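Local structure of UDP-N-acetylglucosamine 3-dehydrogenase (Acidithiobacillus ferrooxidans, 7BVJ) at residues A[122-127]-A[236-241]; A[76-81]-A[104-109]; A[72-77]-A[97-102]. The protein catalyses the NAD(+)-dependent oxidation of the glucosamine 3-position of UDP-N-acetylglucosamine to a ketone, a step in the biosynthesis of lipid A. All coordinates share one frame; numbering follows the deposited sequence.

Contact 1: A[122-127]-A[236-241]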
# COMPACT_ATOMS: atom_id res chain seq x y z
N VAL A 122 -6.77 -1.31 -4.15
CA VAL A 122 -7.48 -2.19 -5.08
C VAL A 122 -8.29 -3.25 -4.34
O VAL A 122 -8.88 -4.13 -4.97
CB VAL A 122 -6.52 -2.83 -6.12
CG1 VAL A 122 -5.64 -1.78 -6.80
CG2 VAL A 122 -5.66 -3.91 -5.51
N HIS A 123 -8.37 -3.15 -3.01
CA HIS A 123 -9.24 -4.03 -2.24
C HIS A 123 -10.68 -3.90 -2.73
O HIS A 123 -11.13 -2.80 -3.05
CB HIS A 123 -9.17 -3.68 -0.75
CG HIS A 123 -9.75 -4.75 0.13
ND1 HIS A 123 -11.11 -4.94 0.26
CD2 HIS A 123 -9.16 -5.72 0.87
CE1 HIS A 123 -11.33 -5.97 1.07
NE2 HIS A 123 -10.16 -6.46 1.45
N PRO A 124 -11.42 -5.02 -2.83
CA PRO A 124 -12.78 -4.95 -3.41
C PRO A 124 -13.71 -3.99 -2.69
O PRO A 124 -14.54 -3.32 -3.33
CB PRO A 124 -13.27 -6.41 -3.31
CG PRO A 124 -12.03 -7.24 -3.27
CD PRO A 124 -10.95 -6.41 -2.63
N ALA A 125 -13.60 -3.89 -1.36
CA ALA A 125 -14.48 -2.98 -0.63
C ALA A 125 -14.19 -1.53 -0.97
O ALA A 125 -15.11 -0.71 -1.13
CB ALA A 125 -14.34 -3.22 0.87
N ILE A 126 -12.90 -1.20 -1.13
CA ILE A 126 -12.54 0.18 -1.43
C ILE A 126 -12.95 0.52 -2.86
O ILE A 126 -13.43 1.63 -3.13
CB ILE A 126 -11.03 0.40 -1.20
CG1 ILE A 126 -10.74 0.82 0.24
CG2 ILE A 126 -10.53 1.56 -2.08
CD1 ILE A 126 -11.39 -0.01 1.31
N GLN A 127 -12.79 -0.41 -3.79
CA GLN A 127 -13.22 -0.15 -5.16
C GLN A 127 -14.72 0.08 -5.22
O GLN A 127 -15.19 1.01 -5.88
CB GLN A 127 -12.81 -1.31 -6.08
CG GLN A 127 -13.22 -1.14 -7.55
CD GLN A 127 -12.23 -1.80 -8.52
OE1 GLN A 127 -11.02 -1.80 -8.28
NE2 GLN A 127 -12.76 -2.36 -9.61
N LEU A 236 -10.03 -8.31 6.19
CA LEU A 236 -9.58 -9.70 6.27
C LEU A 236 -10.62 -10.65 5.72
O LEU A 236 -10.34 -11.47 4.83
CB LEU A 236 -9.24 -10.05 7.72
CG LEU A 236 -7.89 -10.71 7.96
CD1 LEU A 236 -6.80 -9.97 7.19
CD2 LEU A 236 -7.59 -10.72 9.45
N ASN A 237 -11.85 -10.54 6.21
CA ASN A 237 -12.93 -11.43 5.80
C ASN A 237 -13.63 -10.96 4.53
O ASN A 237 -14.54 -11.65 4.07
CB ASN A 237 -13.91 -11.59 6.95
CG ASN A 237 -13.25 -12.19 8.18
OD1 ASN A 237 -12.20 -12.83 8.08
ND2 ASN A 237 -13.84 -11.97 9.35
N ASN A 238 -13.20 -9.83 3.96
CA ASN A 238 -13.70 -9.30 2.70
C ASN A 238 -15.21 -9.03 2.75
O ASN A 238 -15.96 -9.40 1.83
CB ASN A 238 -13.34 -10.22 1.53
CG ASN A 238 -13.36 -9.51 0.17
OD1 ASN A 238 -12.70 -8.49 -0.02
ND2 ASN A 238 -14.12 -10.05 -0.77
N THR A 239 -15.66 -8.35 3.81
CA THR A 239 -17.07 -8.00 3.94
C THR A 239 -17.27 -6.50 4.07
O THR A 239 -16.43 -5.79 4.63
CB THR A 239 -17.73 -8.68 5.16
OG1 THR A 239 -17.12 -8.21 6.37
CG2 THR A 239 -17.61 -10.20 5.07
N LEU A 240 -18.41 -6.02 3.56
CA LEU A 240 -18.74 -4.60 3.59
C LEU A 240 -20.22 -4.41 3.94
O LEU A 240 -21.09 -5.06 3.35
CB LEU A 240 -18.42 -3.92 2.25
CG LEU A 240 -19.10 -2.60 1.90
CD1 LEU A 240 -18.67 -1.49 2.84
CD2 LEU A 240 -18.79 -2.23 0.49
N HIS A 241 -20.49 -3.53 4.90
CA HIS A 241 -21.86 -3.22 5.32
C HIS A 241 -22.07 -1.72 5.29
O HIS A 241 -21.24 -0.97 5.80
CB HIS A 241 -22.14 -3.76 6.72
CG HIS A 241 -22.35 -5.23 6.76
ND1 HIS A 241 -23.60 -5.81 6.68
CD2 HIS A 241 -21.46 -6.25 6.81
CE1 HIS A 241 -23.47 -7.12 6.72
NE2 HIS A 241 -22.19 -7.42 6.78
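The amide oxygen of Asn-238 points at the imidazole of His-123. Asn-238 OD1 lies 3.1 Å from His-123 CE1, and it approaches the ring obliquely. The side chains run past one another, pointing opposite ways, and the amide plane is turned 54° from the ring plane. The same oxygen also meets Pro-124, with Asn-238 OD1 3.5 Å from Pro-124 CG. The amide chain lies roughly crosswise to the proline. Asn-238 is thus lodged against both residues at the start of helix 124-132.

His-123 is the N-cap of that helix. Its CG is anti to the backbone N (chi1 -165°), which brings ND1 to the first-turn amide of Ala-125. Ala-125 N donates to His-123 ND1 at 3.2 Å, with the donor nitrogen close to the ring plane and the bond nearly straight (160°). Pro-124 CD packs on one ring face, near the rim. The other ring nitrogen, NE2, is hydrogen-bonded to Phe-235 O, so both nitrogens are engaged and the ring's rotation is probably fixed. Without the imidazole, as with an alanine here, Ala-125 N would probably lose its cap and Phe-235 O its partner, and a gap would open beside Asn-238.

Two residues after the cap, the contact becomes apolar. Ala-125 CB and Leu-240 CB face each other at 4.4 Å. Asn-238 and Thr-239 are together paired with Asp-234, which fits a G1 beta bulge at the start of strand 239-245. That strand runs between 229-234 and 256-261 in the mixed sheet. Helix 124-132 rests its first turn on this sheet, where Ala-125 and Leu-240 both touch Val-233.

Contact 2: A[76-81]-A[104-109]; sequences VAEVAM and IGMAQE
Met-106 reaches from helix 97-110 to helix 73-82 and touches two residues about one turn apart. Its sulfur lies against Met-81, with Met-106 SD 3.5 Å from Met-81 CB. Its methyl turns toward Glu-78, and Met-106 CE lies 3.4 Å from Glu-78 CG. The chain leaves the helix with CG anti to the backbone N (chi1 -169°). It then bends at its last torsion (chi3 -31°), which swings CE away from Met-81 and toward the start of helix 73-82. Glu-78 offers only the aliphatic part of its side chain to this methyl. The Glu-78 chain stands roughly perpendicular to that of Met-106.

Met-81 is the second large contributor. Its CB points toward helix 97-110. With CG anti to the carbonyl carbon (chi1 -75°) and the chain extended, the thioether runs on the sheet side of the Met-106 sulfur and reaches Ala-107. There Met-81 CE is 3.9 Å from Ala-107 CB, and Met-81 SD is 4.1 Å from the same carbon. The small alanine lets the methionine end lie close to the helix backbone. Met-106 occupies the outer side of the groove and Met-81 the side nearer the sheet; the closest side-chain contacts are between carbon and sulfur atoms.

The segment axes run nearly parallel, 10° apart, with a closest approach of 10.4 Å. This suits two successive helices of a Rossmann fold, joined through strand 86-90. Beneath them lies the parallel sheet. Met-81 touches Cys-87 on strand 86-90, and both Met-81 and Ala-107 rest on Leu-114 of strand 114-117. On another flank of helix 73-82, Val-79 and Ala-80 pack against Leu-58 of helix 54-59.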
# COMPACT_ATOMS: atom_id res chain seq x y z
N VAL A 76 17.91 1.69 -5.97
CA VAL A 76 17.53 0.74 -7.01
C VAL A 76 16.64 1.40 -8.05
O VAL A 76 16.82 1.21 -9.26
CB VAL A 76 16.85 -0.50 -6.39
CG1 VAL A 76 16.25 -1.38 -7.49
CG2 VAL A 76 17.85 -1.30 -5.56
N ALA A 77 15.64 2.17 -7.60
CA ALA A 77 14.75 2.85 -8.53
C ALA A 77 15.52 3.86 -9.36
O ALA A 77 15.21 4.06 -10.54
CB ALA A 77 13.61 3.56 -7.78
N GLU A 78 16.51 4.52 -8.77
CA GLU A 78 17.36 5.42 -9.54
C GLU A 78 18.04 4.67 -10.68
O GLU A 78 18.05 5.14 -11.83
CB GLU A 78 18.39 6.08 -8.62
CG GLU A 78 18.97 7.36 -9.16
CD GLU A 78 20.09 7.90 -8.29
OE1 GLU A 78 20.77 7.10 -7.60
OE2 GLU A 78 20.29 9.14 -8.32
N VAL A 79 18.63 3.50 -10.39
CA VAL A 79 19.30 2.76 -11.46
C VAL A 79 18.28 2.31 -12.50
O VAL A 79 18.54 2.36 -13.71
CB VAL A 79 20.10 1.56 -10.89
CG1 VAL A 79 20.70 0.74 -12.04
CG2 VAL A 79 21.21 2.05 -9.96
N ALA A 80 17.09 1.89 -12.06
CA ALA A 80 16.10 1.37 -12.99
C ALA A 80 15.57 2.47 -13.90
O ALA A 80 15.39 2.26 -15.10
CB ALA A 80 14.96 0.69 -12.23
N MET A 81 15.36 3.68 -13.36
CA MET A 81 14.87 4.77 -14.19
C MET A 81 15.96 5.35 -15.08
O MET A 81 15.64 5.90 -16.14
CB MET A 81 14.27 5.88 -13.34
CG MET A 81 12.91 5.54 -12.78
SD MET A 81 12.38 6.74 -11.55
CE MET A 81 10.82 6.03 -11.09
N ILE A 104 10.36 11.17 -8.28
CA ILE A 104 9.27 11.77 -9.04
C ILE A 104 9.83 12.65 -10.16
O ILE A 104 9.41 12.56 -11.31
CB ILE A 104 8.33 12.57 -8.11
CG1 ILE A 104 7.50 11.61 -7.24
CG2 ILE A 104 7.42 13.50 -8.90
CD1 ILE A 104 7.02 12.22 -5.96
N GLY A 105 10.83 13.48 -9.83
CA GLY A 105 11.44 14.32 -10.85
C GLY A 105 12.07 13.51 -11.98
O GLY A 105 11.85 13.78 -13.16
N MET A 106 12.89 12.52 -11.62
CA MET A 106 13.55 11.71 -12.64
C MET A 106 12.53 10.96 -13.50
O MET A 106 12.73 10.80 -14.71
CB MET A 106 14.52 10.73 -11.97
CG MET A 106 15.46 10.02 -12.94
SD MET A 106 16.23 8.54 -12.24
CE MET A 106 16.32 9.02 -10.53
N ALA A 107 11.41 10.54 -12.89
CA ALA A 107 10.37 9.85 -13.64
C ALA A 107 9.73 10.78 -14.65
O ALA A 107 9.53 10.41 -15.81
CB ALA A 107 9.31 9.29 -12.68
N GLN A 108 9.40 12.00 -14.21
CA GLN A 108 8.81 12.96 -15.13
C GLN A 108 9.77 13.29 -16.27
O GLN A 108 9.37 13.31 -17.44
CB GLN A 108 8.40 14.21 -14.38
CG GLN A 108 7.12 14.83 -14.87
CD GLN A 108 7.11 16.33 -14.66
OE1 GLN A 108 7.74 16.83 -13.73
NE2 GLN A 108 6.42 17.05 -15.54
N GLU A 109 11.05 13.51 -15.95
CA GLU A 109 12.03 13.78 -17.01
C GLU A 109 12.11 12.63 -17.99
O GLU A 109 12.27 12.84 -19.20
CB GLU A 109 13.41 14.07 -16.42
CG GLU A 109 14.36 14.82 -17.40
CD GLU A 109 15.31 13.90 -18.19
OE1 GLU A 109 16.07 13.11 -17.58
OE2 GLU A 109 15.30 13.97 -19.44

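Contact 3: A[72-77]-A[97-102]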
# COMPACT_ATOMS: atom_id res chain seq x y z
N THR A 72 16.64 0.69 0.45
CA THR A 72 17.29 0.51 -0.85
C THR A 72 16.45 0.97 -2.04
O THR A 72 16.95 0.97 -3.17
CB THR A 72 17.64 -0.96 -1.06
OG1 THR A 72 16.43 -1.70 -1.31
CG2 THR A 72 18.35 -1.53 0.17
N HIS A 73 15.18 1.35 -1.79
CA HIS A 73 14.27 1.69 -2.89
C HIS A 73 14.83 2.80 -3.75
O HIS A 73 14.77 2.73 -4.98
CB HIS A 73 12.91 2.14 -2.35
CG HIS A 73 12.03 1.02 -1.88
ND1 HIS A 73 10.79 1.24 -1.33
CD2 HIS A 73 12.22 -0.32 -1.88
CE1 HIS A 73 10.25 0.08 -1.00
NE2 HIS A 73 11.11 -0.88 -1.31
N PHE A 74 15.36 3.86 -3.11
CA PHE A 74 15.86 4.99 -3.88
C PHE A 74 16.99 4.58 -4.82
O PHE A 74 16.95 4.86 -6.02
CB PHE A 74 16.34 6.11 -2.94
CG PHE A 74 16.94 7.26 -3.68
CD1 PHE A 74 16.13 8.16 -4.38
CD2 PHE A 74 18.32 7.43 -3.73
CE1 PHE A 74 16.68 9.21 -5.09
CE2 PHE A 74 18.87 8.47 -4.43
CZ PHE A 74 18.05 9.37 -5.12
N ALA A 75 18.04 3.95 -4.29
CA ALA A 75 19.18 3.61 -5.14
C ALA A 75 18.76 2.68 -6.27
O ALA A 75 19.17 2.88 -7.43
CB ALA A 75 20.29 2.97 -4.29
N VAL A 76 17.91 1.69 -5.97
CA VAL A 76 17.53 0.74 -7.01
C VAL A 76 16.64 1.40 -8.05
O VAL A 76 16.82 1.21 -9.26
CB VAL A 76 16.85 -0.50 -6.39
CG1 VAL A 76 16.25 -1.38 -7.49
CG2 VAL A 76 17.85 -1.30 -5.56
N ALA A 77 15.64 2.17 -7.60
CA ALA A 77 14.75 2.85 -8.53
C ALA A 77 15.52 3.86 -9.36
O ALA A 77 15.21 4.06 -10.54
CB ALA A 77 13.61 3.56 -7.78
N THR A 97 11.15 12.09 2.26
CA THR A 97 10.42 12.73 1.17
C THR A 97 11.34 13.33 0.11
O THR A 97 10.87 13.62 -1.00
CB THR A 97 9.53 13.83 1.74
OG1 THR A 97 10.34 14.77 2.46
CG2 THR A 97 8.49 13.23 2.68
N GLU A 98 12.62 13.53 0.42
CA GLU A 98 13.56 14.06 -0.56
C GLU A 98 13.94 13.01 -1.60
O GLU A 98 14.07 13.33 -2.79
CB GLU A 98 14.78 14.61 0.17
CG GLU A 98 15.65 15.55 -0.64
CD GLU A 98 16.80 14.83 -1.33
OE1 GLU A 98 16.67 14.53 -2.54
OE2 GLU A 98 17.82 14.55 -0.66
N GLU A 99 14.12 11.76 -1.18
CA GLU A 99 14.28 10.67 -2.13
C GLU A 99 13.06 10.54 -3.03
O GLU A 99 13.18 10.38 -4.25
CB GLU A 99 14.54 9.35 -1.38
CG GLU A 99 15.86 9.30 -0.62
CD GLU A 99 16.02 8.04 0.24
OE1 GLU A 99 15.03 7.32 0.45
OE2 GLU A 99 17.15 7.77 0.69
N ALA A 100 11.86 10.65 -2.44
CA ALA A 100 10.63 10.56 -3.21
C ALA A 100 10.52 11.71 -4.21
O ALA A 100 10.13 11.51 -5.37
CB ALA A 100 9.43 10.54 -2.26
N ASP A 101 10.87 12.93 -3.78
CA ASP A 101 10.92 14.08 -4.67
C ASP A 101 11.84 13.82 -5.85
O ASP A 101 11.49 14.08 -7.01
CB ASP A 101 11.39 15.33 -3.90
CG ASP A 101 10.33 15.86 -2.92
OD1 ASP A 101 9.13 15.62 -3.13
OD2 ASP A 101 10.72 16.54 -1.94
N ALA A 102 13.04 13.31 -5.57
CA ALA A 102 14.01 13.05 -6.64
C ALA A 102 13.50 12.01 -7.63
O ALA A 102 13.68 12.16 -8.84
CB ALA A 102 15.35 12.60 -6.03
O HOH W 1 15.02 4.35 0.05
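Phe-74 and Glu-99 lie against each other between two helices, with the ring and carboxylate planes only 9° apart. The ring leaves its helix with CG anti to the backbone N (chi1 176°), which sends it toward helix 97-110. The glutamate takes a different course. Its CG is anti to its own carbonyl carbon (chi1 -66°), and the chain is extended beyond CG; this lays it along the phenylalanine from CD1 back to CB. Glu-99 CB is 3.6 Å from Phe-74 CD1, in an oblique approach. Next along, Glu-99 CG makes an off-centre CH-pi contact, 4.2 Å from the centroid of the Phe-74 ring. The carboxylate carbon Glu-99 CD then lies 3.7 Å from Phe-74 CB.

Both helices belong to the NAD-binding Rossmann domain, in which strand 86-90 follows helix 73-82 and leads on toward helix 97-110. The contact lies near the N-terminal ends of the two helices and is partly open to solvent.

The carboxylate also reaches the other helix through a water. Glu-99 OE1 accepts from this water at 3.0 Å, and the water accepts from Phe-74 N at 3.2 Å. The bridge ties the acidic group to a first-turn amide of helix 73-82, whose end would probably favour a negative charge nearby. OE1 has a further, weak hydrogen bond from Leu-95 N. Farther along helix 97-110, Ala-102 meets the ring at its edge, near the ring plane, with Ala-102 CB 3.8 Å from Phe-74 CE1. On the same helix as the phenylalanine, His-73 ND1 is hydrogen-bonded to Phe-93 O, in the loop before helix 97-110.

How the contacts relate
Contacts 2 and 3 join the same two helices, 73-82 and 97-110, in the NAD-binding Rossmann domain. Their centres are about 8 Å apart, and they share Val-76 and Ala-77. Contact 3 lies nearer the helix starts and contact 2 further along, so together they hold the pair side by side along the parallel sheet. Contact 1 comes later in the chain, after both have closed. It joins helix 124-132 to the mixed sheet, on the opposite side of the chain's centre. Its centre is about 33 Å from that of contact 2 and about 31 Å from that of contact 3. Contacts 2 and 3 thus belong to the nucleotide-binding part, and contact 1 to the part built on the mixed sheet.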